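Side-chain contacts in chitinase (Paenibacillus sp. FPU-7, PDB 5GZT), which probably hydrolyses the beta-1,4 linkages of N-acetylglucosamine within chitin and chitodextrin chains, acting at random internal positions: residues N520-A524 against E525-V529; T470-T473 against P474-Y478; Y413-W416 against G417-K420; R294-A298 against T299-H303; L508-D511 against S512-L516. One frame throughout, in Å; residues are numbered along the deposited sequence. Where two conformers were deposited one is given.

Overall arrangement
All five contacts are local and lie within the first family 18 TIM barrel. Contacts 1 and 2 each lead from a helix towards a barrel strand, and the lysine of contact 1 reaches backbone oxygens of contact 2. Contact 5 starts helix 510-519, and its valines meet V529 of contact 1. Contact 4 lies in the loop before strand 303-312, where H303 touches Y478 of contact 2. Contact 3 touches none of the others. Contacts 2, 3 and 5 include exposed touching residues; contacts 1 and 4 do not. Contacts 1, 2 and 3 rest on backbone bonds and apolar packing, with a polar lysine in 1 and a water in 3. Contacts 4 and 5 use polar side chains.

Contact 1 (N520-A524 against E525-V529); sequences NGVPA and EKLMV. With FMT (formic acid), chain G.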
loop_
_atom_site.group_PDB
_atom_site.type_symbol
_atom_site.label_atom_id
_atom_site.label_comp_id
_atom_site.label_asym_id
_atom_site.label_seq_id
_atom_site.Cartn_x
_atom_site.Cartn_y
_atom_site.Cartn_z
ATOM N N ASN B 520 18.643 7.373 -12.272
ATOM C CA ASN B 520 19.608 7.664 -11.224
ATOM C C ASN B 520 20.025 6.424 -10.414
ATOM O O ASN B 520 20.644 6.535 -9.381
ATOM C CB ASN B 520 19.039 8.747 -10.323
ATOM C CG ASN B 520 19.197 10.117 -10.905
ATOM O OD1 ASN B 520 20.277 10.688 -10.837
ATOM N ND2 ASN B 520 18.121 10.674 -11.480
ATOM N N GLY B 521 19.691 5.232 -10.856
ATOM C CA GLY B 521 20.116 4.057 -10.144
ATOM C C GLY B 521 19.134 3.480 -9.184
ATOM O O GLY B 521 19.419 2.411 -8.640
ATOM N N VAL B 522 17.978 4.125 -8.927
ATOM C CA VAL B 522 17.093 3.513 -7.942
ATOM C C VAL B 522 16.439 2.294 -8.591
ATOM O O VAL B 522 15.956 2.391 -9.705
ATOM C CB VAL B 522 16.055 4.498 -7.388
ATOM C CG1 VAL B 522 15.238 3.864 -6.295
ATOM C CG2 VAL B 522 16.729 5.822 -6.979
ATOM N N PRO B 523 16.424 1.129 -7.906
ATOM C CA PRO B 523 15.795 -0.033 -8.450
ATOM C C PRO B 523 14.249 0.035 -8.527
ATOM O O PRO B 523 13.627 0.453 -7.561
ATOM C CB PRO B 523 16.134 -1.147 -7.423
ATOM C CG PRO B 523 17.280 -0.609 -6.642
ATOM C CD PRO B 523 17.079 0.844 -6.632
ATOM N N ALA B 524 13.675 -0.575 -9.556
ATOM C CA ALA B 524 12.200 -0.606 -9.760
ATOM C C ALA B 524 11.484 -1.110 -8.520
ATOM O O ALA B 524 10.566 -0.432 -8.018
ATOM C CB ALA B 524 11.820 -1.440 -11.013
ATOM N N GLU B 525 11.981 -2.256 -8.034
ATOM C CA GLU B 525 11.702 -2.942 -6.775
ATOM C C GLU B 525 11.399 -2.031 -5.557
ATOM O O GLU B 525 10.742 -2.425 -4.594
ATOM C CB GLU B 525 12.959 -3.797 -6.415
ATOM C CG GLU B 525 12.651 -5.052 -5.626
ATOM C CD GLU B 525 13.708 -6.119 -5.808
ATOM O OE1 GLU B 525 13.374 -7.344 -5.921
ATOM O OE2 GLU B 525 14.876 -5.691 -5.844
ATOM N N LYS B 526 12.013 -0.872 -5.560
ATOM C CA LYS B 526 11.973 0.019 -4.412
ATOM C C LYS B 526 11.202 1.325 -4.761
ATOM O O LYS B 526 11.339 2.368 -4.037
ATOM C CB LYS B 526 13.421 0.357 -3.974
ATOM C CG LYS B 526 14.150 -0.777 -3.259
ATOM C CD LYS B 526 15.482 -0.360 -2.653
ATOM C CE LYS B 526 15.885 -1.391 -1.559
ATOM N NZ LYS B 526 17.100 -0.909 -0.864
ATOM N N LEU B 527 10.459 1.316 -5.882
ATOM C CA LEU B 527 9.731 2.532 -6.284
ATOM C C LEU B 527 8.247 2.336 -6.138
ATOM O O LEU B 527 7.659 1.470 -6.842
ATOM C CB LEU B 527 10.026 2.910 -7.712
ATOM C CG LEU B 527 11.440 3.468 -7.912
ATOM C CD1 LEU B 527 11.576 3.637 -9.410
ATOM C CD2 LEU B 527 11.678 4.787 -7.207
ATOM N N MET B 528 7.631 3.140 -5.274
ATOM C CA MET B 528 6.168 3.148 -5.165
ATOM C C MET B 528 5.691 4.350 -5.987
ATOM O O MET B 528 6.212 5.496 -5.919
ATOM C CB MET B 528 5.696 3.314 -3.748
ATOM C CG MET B 528 6.011 2.190 -2.811
ATOM S SD MET B 528 4.961 0.788 -2.881
ATOM C CE MET B 528 3.442 1.411 -2.152
ATOM N N VAL B 529 4.666 4.073 -6.758
ATOM C CA VAL B 529 4.055 5.104 -7.570
ATOM C C VAL B 529 2.970 5.804 -6.757
ATOM O O VAL B 529 2.127 5.118 -6.151
ATOM C CB VAL B 529 3.480 4.444 -8.826
ATOM C CG1 VAL B 529 2.470 5.346 -9.544
ATOM C CG2 VAL B 529 4.654 4.046 -9.721
HETATM C C FMT G . 17.207 -2.564 2.270
HETATM O O1 FMT G . 17.843 -1.832 3.050
HETATM O O2 FMT G . 17.628 -2.899 1.031
#
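K526 NZ is held by three oxygens, while the backbone N of K526 donates to P523 O at 2.9 Å. One of the three is FMT O2, 2.8 Å from K526 NZ. The other two are the backbone oxygens of T473 and L476. The formic acid probably comes from the crystallisation liquor. The segment is the tight turn that joins helix 510-519 to strand 527-532 of the family 18 TIM barrel. G521, with its positive phi, is the C-prime residue of the Schellman motif that ends the helix. Two overlapping turns follow. The bond to P523 O closes the first, and L527 N closes the second by donating to A524 O at 2.8 Å. Both donors sit well above the plane of the carbonyl they meet. The K526 chain is extended beyond CG, which carries NZ away from the turn. Near its root, K526 CB lies 3.6 Å from P523 O. L527 CB lies 3.4 Å from A524 O. L527 CG is anti to the carbonyl carbon (chi1 -72°), which carries CD2 to V522. V522 and L527 are both buried. I479 and L481 of strand 478-481 and Y517 and L518 of helix 510-519 pack round them. The two side chains meet through single methyl branches, V522 CG1 and L527 CD2, 3.8 Å apart.

Contact 2 (T470-T473 against P474-Y478); sequences TKIT and PYLDY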
loop_
_atom_site.group_PDB
_atom_site.type_symbol
_atom_site.label_atom_id
_atom_site.label_comp_id
_atom_site.label_asym_id
_atom_site.label_seq_id
_atom_site.Cartn_x
_atom_site.Cartn_y
_atom_site.Cartn_z
ATOM N N THR B 470 21.591 7.072 -4.881
ATOM C CA THR B 470 22.367 5.838 -4.888
ATOM C C THR B 470 22.849 5.601 -3.470
ATOM O O THR B 470 22.802 4.462 -2.973
ATOM C CB THR B 470 23.542 5.942 -5.905
ATOM O OG1 THR B 470 23.020 5.826 -7.251
ATOM C CG2 THR B 470 24.577 4.827 -5.656
ATOM N N LYS B 471 23.244 6.687 -2.777
ATOM C CA LYS B 471 23.634 6.556 -1.364
ATOM C C LYS B 471 22.543 6.196 -0.386
ATOM O O LYS B 471 22.767 5.342 0.456
ATOM C CB LYS B 471 24.407 7.768 -0.890
ATOM C CG LYS B 471 25.721 7.916 -1.648
ATOM C CD LYS B 471 26.640 8.952 -1.022
ATOM C CE LYS B 471 27.334 9.778 -2.098
ATOM N NZ LYS B 471 28.474 10.490 -1.473
ATOM N N ILE B 472 21.349 6.794 -0.482
ATOM C CA ILE B 472 20.308 6.502 0.542
ATOM C C ILE B 472 19.568 5.233 0.280
ATOM O O ILE B 472 19.017 4.622 1.187
ATOM C CB ILE B 472 19.288 7.656 0.684
ATOM C CG1 ILE B 472 18.421 7.857 -0.571
ATOM C CG2 ILE B 472 19.997 8.942 1.042
ATOM C CD1 ILE B 472 17.761 9.230 -0.665
ATOM N N THR B 473 19.543 4.790 -0.963
ATOM C CA THR B 473 18.669 3.660 -1.314
ATOM C C THR B 473 18.962 2.403 -0.561
ATOM O O THR B 473 18.023 1.670 -0.193
ATOM C CB THR B 473 18.651 3.425 -2.864
ATOM O OG1 THR B 473 18.007 4.535 -3.501
ATOM C CG2 THR B 473 17.867 2.261 -3.227
ATOM N N PRO B 474 20.269 2.101 -0.291
ATOM C CA PRO B 474 20.498 0.911 0.538
ATOM C C PRO B 474 19.917 0.956 1.935
ATOM O O PRO B 474 19.578 -0.078 2.500
ATOM C CB PRO B 474 22.027 0.808 0.585
ATOM C CG PRO B 474 22.461 1.365 -0.703
ATOM C CD PRO B 474 21.498 2.527 -0.966
ATOM N N TYR B 475 19.709 2.132 2.494
ATOM C CA TYR B 475 19.029 2.178 3.787
ATOM C C TYR B 475 17.494 2.022 3.784
ATOM O O TYR B 475 16.906 1.795 4.856
ATOM C CB TYR B 475 19.398 3.474 4.455
ATOM C CG TYR B 475 20.867 3.723 4.486
ATOM C CD1 TYR B 475 21.762 2.762 4.986
ATOM C CD2 TYR B 475 21.396 4.945 4.011
ATOM C CE1 TYR B 475 23.143 3.024 4.991
ATOM C CE2 TYR B 475 22.761 5.210 4.010
ATOM C CZ TYR B 475 23.632 4.259 4.502
ATOM O OH TYR B 475 24.979 4.593 4.497
ATOM N N LEU B 476 16.851 2.103 2.594
ATOM C CA LEU B 476 15.370 2.236 2.476
ATOM C C LEU B 476 14.689 0.976 1.981
ATOM O O LEU B 476 15.127 0.418 1.038
ATOM C CB LEU B 476 15.067 3.413 1.528
ATOM C CG LEU B 476 15.712 4.730 1.943
ATOM C CD1 LEU B 476 15.547 5.815 0.910
ATOM C CD2 LEU B 476 15.209 5.220 3.285
ATOM N N ASP B 477 13.630 0.496 2.605
ATOM C CA ASP B 477 12.812 -0.536 1.951
ATOM C C ASP B 477 12.164 -0.102 0.605
ATOM O O ASP B 477 11.969 -0.936 -0.336
ATOM C CB ASP B 477 11.711 -1.026 2.890
ATOM C CG ASP B 477 12.268 -1.751 4.129
ATOM O OD1 ASP B 477 12.764 -1.011 5.009
ATOM O OD2 ASP B 477 12.135 -3.015 4.202
ATOM N N TYR B 478 11.796 1.175 0.530
ATOM C CA TYR B 478 11.263 1.780 -0.709
ATOM C C TYR B 478 11.209 3.264 -0.620
ATOM O O TYR B 478 11.296 3.871 0.482
ATOM C CB TYR B 478 9.886 1.177 -1.029
ATOM C CG TYR B 478 8.963 1.159 0.149
ATOM C CD1 TYR B 478 9.012 0.148 1.060
ATOM C CD2 TYR B 478 7.976 2.167 0.336
ATOM C CE1 TYR B 478 8.179 0.115 2.168
ATOM C CE2 TYR B 478 7.097 2.116 1.432
ATOM C CZ TYR B 478 7.216 1.126 2.363
ATOM O OH TYR B 478 6.362 1.047 3.442
#
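I472 and Y475 share one of two backbone hydrogen bonds that turn the chain at the end of helix 469-472. Y475 N donates to I472 O at 2.9 Å, with a bent N-H...O angle of 134°. L476 N donates to T473 O at 3.1 Å, and this bond is straighter. Each donor stands above the plane of the carbonyl it uses. P474, just before these donors, has no N-H to give. Instead P474 CD rests 3.1 Å from T470 O.

The apolar contact joins two buried residues. I472 CG1 meets L476 CD1 at 3.8 Å, the two side chains crossing obliquely. I472 CG1 sits between its backbone N and carbonyl carbon (chi1 66°), which sends this branch towards the leucine. L476 CG also lies 3.4 Å from I472 O. The Y475 ring approaches K471 O at a slant, with Y475 CE2 3.6 Å from that oxygen.

Among the polar side chains, T473 OG1 turns back to bond to L469 O, which ties the hydroxyl to the preceding turn. T473 O also accepts from K526 NZ.

The turn runs on into strand 478-481 of the barrel. I472 and L476 pack on L433 of helix 425-447, Y475 leans on K434 of that helix, and L476 also reaches L453 and I455 of strand 452-457.

Contact 3 (Y413-W416 against G417-K420); sequences YGAW and GVIK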
loop_
_atom_site.group_PDB
_atom_site.type_symbol
_atom_site.label_atom_id
_atom_site.label_comp_id
_atom_site.label_asym_id
_atom_site.label_seq_id
_atom_site.Cartn_x
_atom_site.Cartn_y
_atom_site.Cartn_z
ATOM N N TYR B 413 16.601 23.023 -0.944
ATOM C CA TYR B 413 15.780 24.132 -1.420
ATOM C C TYR B 413 14.580 24.439 -0.472
ATOM O O TYR B 413 13.988 25.504 -0.533
ATOM C CB TYR B 413 15.381 23.912 -2.899
ATOM C CG TYR B 413 14.476 22.699 -3.232
ATOM C CD1 TYR B 413 14.984 21.405 -3.261
ATOM C CD2 TYR B 413 13.135 22.877 -3.578
ATOM C CE1 TYR B 413 14.186 20.325 -3.591
ATOM C CE2 TYR B 413 12.328 21.797 -3.901
ATOM C CZ TYR B 413 12.858 20.525 -3.914
ATOM O OH TYR B 413 12.074 19.449 -4.222
ATOM N N GLY B 414 14.264 23.523 0.429
ATOM C CA GLY B 414 13.165 23.697 1.402
ATOM C C GLY B 414 11.834 24.075 0.753
ATOM O O GLY B 414 11.085 24.870 1.316
ATOM N N ALA B 415 11.564 23.534 -0.436
ATOM C CA ALA B 415 10.377 23.890 -1.228
ATOM C C ALA B 415 10.337 25.381 -1.434
ATOM O O ALA B 415 9.277 25.978 -1.369
ATOM C CB ALA B 415 9.095 23.401 -0.545
ATOM N N TRP B 416 11.525 25.962 -1.620
ATOM C CA TRP B 416 11.753 27.396 -1.848
ATOM C C TRP B 416 11.291 28.339 -0.740
ATOM O O TRP B 416 10.503 29.232 -0.991
ATOM C CB TRP B 416 11.197 27.786 -3.236
ATOM C CG TRP B 416 11.614 26.785 -4.319
ATOM C CD1 TRP B 416 10.805 25.893 -4.988
ATOM C CD2 TRP B 416 12.941 26.554 -4.797
ATOM N NE1 TRP B 416 11.550 25.130 -5.866
ATOM C CE2 TRP B 416 12.864 25.517 -5.772
ATOM C CE3 TRP B 416 14.200 27.122 -4.496
ATOM C CZ2 TRP B 416 14.001 25.043 -6.458
ATOM C CZ3 TRP B 416 15.337 26.645 -5.177
ATOM C CH2 TRP B 416 15.224 25.609 -6.143
ATOM N N GLY B 417 11.804 28.161 0.487
ATOM C CA GLY B 417 11.488 29.054 1.615
ATOM C C GLY B 417 10.351 28.659 2.558
ATOM O O GLY B 417 10.184 29.257 3.629
ATOM N N VAL B 418 9.615 27.611 2.204
ATOM C CA VAL B 418 8.519 27.099 3.019
ATOM C C VAL B 418 9.042 26.548 4.339
ATOM O O VAL B 418 8.413 26.727 5.413
ATOM C CB VAL B 418 7.740 26.002 2.249
ATOM C CG1 VAL B 418 6.721 25.295 3.142
ATOM C CG2 VAL B 418 7.091 26.600 1.007
ATOM N N ILE B 419 10.174 25.848 4.238
ATOM C CA ILE B 419 10.908 25.394 5.381
ATOM C C ILE B 419 12.358 25.851 5.260
ATOM O O ILE B 419 12.831 26.234 4.214
ATOM C CB ILE B 419 10.869 23.867 5.583
ATOM C CG1 ILE B 419 11.636 23.153 4.448
ATOM C CG2 ILE B 419 9.429 23.394 5.678
ATOM C CD1 ILE B 419 11.846 21.675 4.617
ATOM N N LYS B 420 13.019 25.783 6.394
ATOM C CA LYS B 420 14.416 26.078 6.529
ATOM C C LYS B 420 15.198 24.979 5.853
ATOM O O LYS B 420 14.884 23.778 6.020
ATOM C CB LYS B 420 14.802 26.079 8.009
ATOM C CG LYS B 420 16.195 26.669 8.220
ATOM C CD LYS B 420 16.729 26.291 9.587
ATOM C CE LYS B 420 17.989 27.109 9.883
ATOM N NZ LYS B 420 18.142 27.143 11.342
HETATM O O HOH W 1 14.241 27.154 2.022
#
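V418 reaches back over A415 and G414 with its side chain. Its CB comes first, 3.7 Å from G414 O. Beyond it, CG2 lies 3.3 Å from A415 O and 4.1 Å from A415 CB. The isopropyl group thus sits against two carbonyl oxygens and one methyl. CG2 is placed there by a chi1 of 171°, which sets CG1 anti to the backbone N and CG2 beside that N.

The backbone here is unusual. G414, A415, W416 and G417 all have positive phi, so the chain makes a short left-handed turn. G414 and G417 suit it as glycines. At G414 a CB would run into I419 O, and at G417 it would be jammed against W416 O.

G414 O is the main backbone acceptor. I419 N donates to it at 3.2 Å, nearly straight at 171°. V418 N lies at the same distance, but its bond is weak. I419 CG1 packs 3.5 Å from G414 CA, and the isoleucine also touches W408. A water bridges Y413 O, G417 N and I419 O. It donates to Y413 O and to I419 O, the latter at 2.8 Å, and accepts weakly from G417 N. Y413 CD2 lies 3.4 Å above one face of the W416 ring, towards its rim.

The turn comes just after strand 403-407, which carries most of the DxxDxDxE sequence characteristic of family 18. Its chemistry is that of a backbone loop: carbonyls, amides and one water close it, and the side chains across the turn add only van der Waals packing.

Contact 4 (R294-A298 against T299-H303); sequences RGVDA and TKFTH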
loop_
_atom_site.group_PDB
_atom_site.type_symbol
_atom_site.label_atom_id
_atom_site.label_comp_id
_atom_site.label_asym_id
_atom_site.label_seq_id
_atom_site.Cartn_x
_atom_site.Cartn_y
_atom_site.Cartn_z
ATOM N N ARG B 294 -17.266 7.241 8.281
ATOM C CA ARG B 294 -17.091 6.861 6.847
ATOM C C ARG B 294 -16.423 5.501 6.748
ATOM O O ARG B 294 -16.587 4.798 5.738
ATOM C CB ARG B 294 -16.297 7.925 6.071
ATOM C CG ARG B 294 -17.046 9.242 6.045
ATOM C CD ARG B 294 -16.453 10.328 5.131
ATOM N NE ARG B 294 -16.847 10.136 3.717
ATOM C CZ ARG B 294 -16.035 9.851 2.698
ATOM N NH1 ARG B 294 -14.729 9.720 2.870
ATOM N NH2 ARG B 294 -16.532 9.727 1.486
ATOM N N GLY B 295 -15.640 5.160 7.761
ATOM C CA GLY B 295 -15.003 3.845 7.858
ATOM C C GLY B 295 -13.625 3.736 7.179
ATOM O O GLY B 295 -13.199 4.625 6.390
ATOM N N VAL B 296 -12.932 2.665 7.546
ATOM C CA VAL B 296 -11.631 2.263 7.023
ATOM C C VAL B 296 -11.779 0.759 6.836
ATOM O O VAL B 296 -12.151 0.026 7.776
ATOM C CB VAL B 296 -10.464 2.640 7.982
ATOM C CG1 VAL B 296 -9.094 2.372 7.355
ATOM C CG2 VAL B 296 -10.495 4.098 8.388
ATOM N N ASP B 297 -11.617 0.301 5.601
ATOM C CA ASP B 297 -11.546 -1.106 5.323
ATOM C C ASP B 297 -10.120 -1.408 4.961
ATOM O O ASP B 297 -9.694 -1.305 3.802
ATOM C CB ASP B 297 -12.548 -1.422 4.241
ATOM C CG ASP B 297 -12.456 -2.863 3.733
ATOM O OD1 ASP B 297 -11.773 -3.724 4.357
ATOM O OD2 ASP B 297 -13.065 -3.060 2.667
ATOM N N ALA B 298 -9.352 -1.766 5.985
ATOM C CA ALA B 298 -7.944 -2.085 5.835
ATOM C C ALA B 298 -7.662 -3.378 5.122
ATOM O O ALA B 298 -6.507 -3.630 4.820
ATOM C CB ALA B 298 -7.231 -2.049 7.179
ATOM N N THR B 299 -8.683 -4.149 4.726
ATOM C CA THR B 299 -8.435 -5.272 3.790
ATOM C C THR B 299 -7.951 -4.816 2.429
ATOM O O THR B 299 -7.446 -5.606 1.689
ATOM C CB THR B 299 -9.630 -6.228 3.613
ATOM O OG1 THR B 299 -10.720 -5.600 2.908
ATOM C CG2 THR B 299 -10.158 -6.734 4.994
ATOM N N LYS B 300 -8.101 -3.548 2.088
ATOM C CA LYS B 300 -7.743 -3.056 0.748
ATOM C C LYS B 300 -6.361 -2.414 0.619
ATOM O O LYS B 300 -5.988 -1.883 -0.461
ATOM C CB LYS B 300 -8.802 -2.083 0.327
ATOM C CG LYS B 300 -10.206 -2.620 0.453
ATOM C CD LYS B 300 -10.386 -3.834 -0.426
ATOM C CE LYS B 300 -11.750 -4.440 -0.169
ATOM N NZ LYS B 300 -12.137 -5.048 -1.439
ATOM N N PHE B 301 -5.583 -2.475 1.689
ATOM C CA PHE B 301 -4.250 -1.953 1.591
ATOM C C PHE B 301 -3.342 -2.751 2.473
ATOM O O PHE B 301 -3.813 -3.517 3.297
ATOM C CB PHE B 301 -4.186 -0.453 1.907
ATOM C CG PHE B 301 -4.857 -0.013 3.188
ATOM C CD1 PHE B 301 -4.259 -0.213 4.430
ATOM C CD2 PHE B 301 -6.017 0.754 3.146
ATOM C CE1 PHE B 301 -4.885 0.242 5.604
ATOM C CE2 PHE B 301 -6.664 1.203 4.278
ATOM C CZ PHE B 301 -6.102 0.957 5.531
ATOM N N THR B 302 -2.051 -2.565 2.316
ATOM C CA THR B 302 -1.082 -3.369 3.068
ATOM C C THR B 302 -0.362 -2.572 4.105
ATOM O O THR B 302 0.146 -3.159 5.104
ATOM C CB THR B 302 -0.023 -4.015 2.157
ATOM O OG1 THR B 302 0.752 -2.993 1.524
ATOM C CG2 THR B 302 -0.693 -4.843 1.135
ATOM N N HIS B 303 -0.289 -1.269 3.890
ATOM C CA HIS B 303 0.403 -0.352 4.793
ATOM C C HIS B 303 -0.460 0.869 5.040
ATOM O O HIS B 303 -1.071 1.382 4.121
ATOM C CB HIS B 303 1.680 0.165 4.201
ATOM C CG HIS B 303 2.773 -0.845 4.064
ATOM N ND1 HIS B 303 2.644 -2.007 3.330
ATOM C CD2 HIS B 303 4.062 -0.814 4.489
ATOM C CE1 HIS B 303 3.794 -2.652 3.330
ATOM N NE2 HIS B 303 4.654 -1.976 4.066
#
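D297 and T299 meet through one oxygen. D297 OD1 accepts from T299 OG1 at 2.6 Å and from T299 N at 3.1 Å, both donors arriving from the same face of the carboxylate. The hydroxyl comes in on the syn side, and the amide from well above the plane. This is an Asx turn. T299 OG1 stands between its own N and carbonyl carbon (chi1 69°), which brings the hydroxyl round to the carboxylate. The other oxygen, D297 OD2, has K300 CE beside it at 3.4 Å. K300 NZ is farther off, so the opposite charges are near without a direct contact.

The backbone adds a second layer. K300 N donates to D297 O at 3.2 Å. The next bond, from F301 N to A298 O, is long and weak.

A298 packs on the F301 ring. A298 CA lies over one face of the ring, 3.9 Å from its centroid and 22° off the normal, a CH-pi contact. A298 CB touches F301 CZ at 3.6 Å. V296 CG1 approaches the same ring at its edge, near its plane.

Further out, Y625 serves both sides: its OH bonds to D297 N, and its ring meets that of F301 edge to face. N358 ND2 bonds to A298 O. I279 and L361 also pack on F301.

The Asx turn leads into a short 3-10 segment in the loop that links the parallel strands 264-284 and 303-312 of the TIM barrel, shortly before H303 opens the second of them.

Contact 5 (L508-D511 against S512-L516); sequences LSVD and STVKL
T513 gives both its side-chain hydroxyl and its backbone N-H to a single oxygen, S509 O. T513 OG1 is 2.9 Å from S509 O and T513 N 3.1 Å, and the two donors come from opposite faces of the carbonyl plane. The threonine thus doubles the first bond of helix 510-519.

S509 is the N-cap residue and pairs with S512 in a capping box. S512 N donates to S509 OG at 2.9 Å, almost straight at 174°. In return, S509 N donates to S512 OG at 3.0 Å. Both hydroxyls lie between their own N and carbonyl carbon, which turns each to the partner's backbone. S509 OG has a second partner in S502 OG, outside the helix. L508 CB rests beside S512 OG.

Within the first turn, D511 reaches K515, one turn further on, in a salt bridge. K515 NZ meets D511 OD2 at 2.8 Å on the syn side, 21° out of the carboxylate plane. The lysine chain is extended beyond CG and lies over D511 O, its CG 3.3 Å from that atom. The other carboxylate oxygen, D511 OD1, bonds to Y611 OH of helix 602-614.

V510 and V514 lie side by side and point the same way, with V510 CG1 and V514 CG2 4.1 Å apart. Both pack on V529 of strand 527-532 and on Y611.

Of the first-turn amides, S512 N is capped by a side chain, S509 OG, while V510 and D511 make backbone bonds with A499 and V500. A carboxylate in the first turn would also be favoured by the helix N-terminus, and the two bonds of D511 hold it there.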
loop_
_atom_site.group_PDB
_atom_site.type_symbol
_atom_site.label_atom_id
_atom_site.label_comp_id
_atom_site.label_asym_id
_atom_site.label_seq_id
_atom_site.Cartn_x
_atom_site.Cartn_y
_atom_site.Cartn_z
ATOM N N LEU B 508 4.727 16.602 -17.005
ATOM C CA LEU B 508 5.231 15.579 -16.140
ATOM C C LEU B 508 4.166 14.529 -15.817
ATOM O O LEU B 508 2.974 14.834 -15.830
ATOM C CB LEU B 508 5.703 16.240 -14.837
ATOM C CG LEU B 508 7.090 16.843 -14.635
ATOM C CD1 LEU B 508 7.822 17.113 -15.932
ATOM C CD2 LEU B 508 7.086 18.000 -13.642
ATOM N N SER B 509 4.625 13.369 -15.370
ATOM C CA SER B 509 3.777 12.255 -15.173
ATOM C C SER B 509 4.425 11.298 -14.200
ATOM O O SER B 509 5.614 11.504 -13.827
ATOM C CB SER B 509 3.573 11.598 -16.514
ATOM O OG SER B 509 4.782 11.158 -17.138
ATOM N N VAL B 510 3.680 10.243 -13.807
ATOM C CA VAL B 510 4.228 9.088 -13.157
ATOM C C VAL B 510 5.395 8.564 -14.050
ATOM O O VAL B 510 6.466 8.282 -13.577
ATOM C CB VAL B 510 3.203 7.988 -13.003
ATOM C CG1 VAL B 510 3.807 6.666 -12.582
ATOM C CG2 VAL B 510 2.133 8.398 -11.996
ATOM N N ASP B 511 5.160 8.387 -15.333
ATOM C CA ASP B 511 6.182 7.761 -16.212
ATOM C C ASP B 511 7.488 8.627 -16.254
ATOM O O ASP B 511 8.574 8.111 -16.034
ATOM C CB ASP B 511 5.604 7.629 -17.565
ATOM C CG ASP B 511 6.517 6.886 -18.550
ATOM O OD1 ASP B 511 7.029 5.811 -18.214
ATOM O OD2 ASP B 511 6.662 7.446 -19.681
ATOM N N SER B 512 7.366 9.921 -16.455
ATOM C CA SER B 512 8.537 10.798 -16.420
ATOM C C SER B 512 9.280 10.686 -15.110
ATOM O O SER B 512 10.515 10.651 -15.129
ATOM C CB SER B 512 8.218 12.249 -16.788
ATOM O OG SER B 512 7.536 12.941 -15.730
ATOM N N THR B 513 8.564 10.562 -13.993
ATOM C CA THR B 513 9.204 10.466 -12.701
ATOM C C THR B 513 9.912 9.149 -12.464
ATOM O O THR B 513 11.059 9.098 -11.948
ATOM C CB THR B 513 8.209 10.741 -11.563
ATOM O OG1 THR B 513 7.596 12.011 -11.825
ATOM C CG2 THR B 513 8.881 10.826 -10.238
ATOM N N VAL B 514 9.245 8.065 -12.791
ATOM C CA VAL B 514 9.795 6.776 -12.617
ATOM C C VAL B 514 11.042 6.648 -13.506
ATOM O O VAL B 514 12.034 6.066 -13.060
ATOM C CB VAL B 514 8.796 5.670 -12.934
ATOM C CG1 VAL B 514 9.488 4.314 -13.038
ATOM C CG2 VAL B 514 7.673 5.629 -11.849
ATOM N N LYS B 515 11.021 7.258 -14.692
ATOM C CA LYS B 515 12.146 7.171 -15.617
ATOM C C LYS B 515 13.327 7.976 -14.994
ATOM O O LYS B 515 14.449 7.535 -15.085
ATOM C CB LYS B 515 11.791 7.697 -16.974
ATOM C CG LYS B 515 10.990 6.712 -17.790
ATOM C CD LYS B 515 10.474 7.396 -19.076
ATOM C CE LYS B 515 9.804 6.348 -19.915
ATOM N NZ LYS B 515 8.956 6.734 -21.061
ATOM N N LEU B 516 13.046 9.116 -14.368
ATOM C CA LEU B 516 14.060 9.910 -13.704
ATOM C C LEU B 516 14.717 9.138 -12.580
ATOM O O LEU B 516 15.955 9.092 -12.479
ATOM C CB LEU B 516 13.523 11.258 -13.211
ATOM C CG LEU B 516 14.366 12.099 -12.245
ATOM C CD1 LEU B 516 15.556 12.795 -12.985
ATOM C CD2 LEU B 516 13.479 13.139 -11.589
#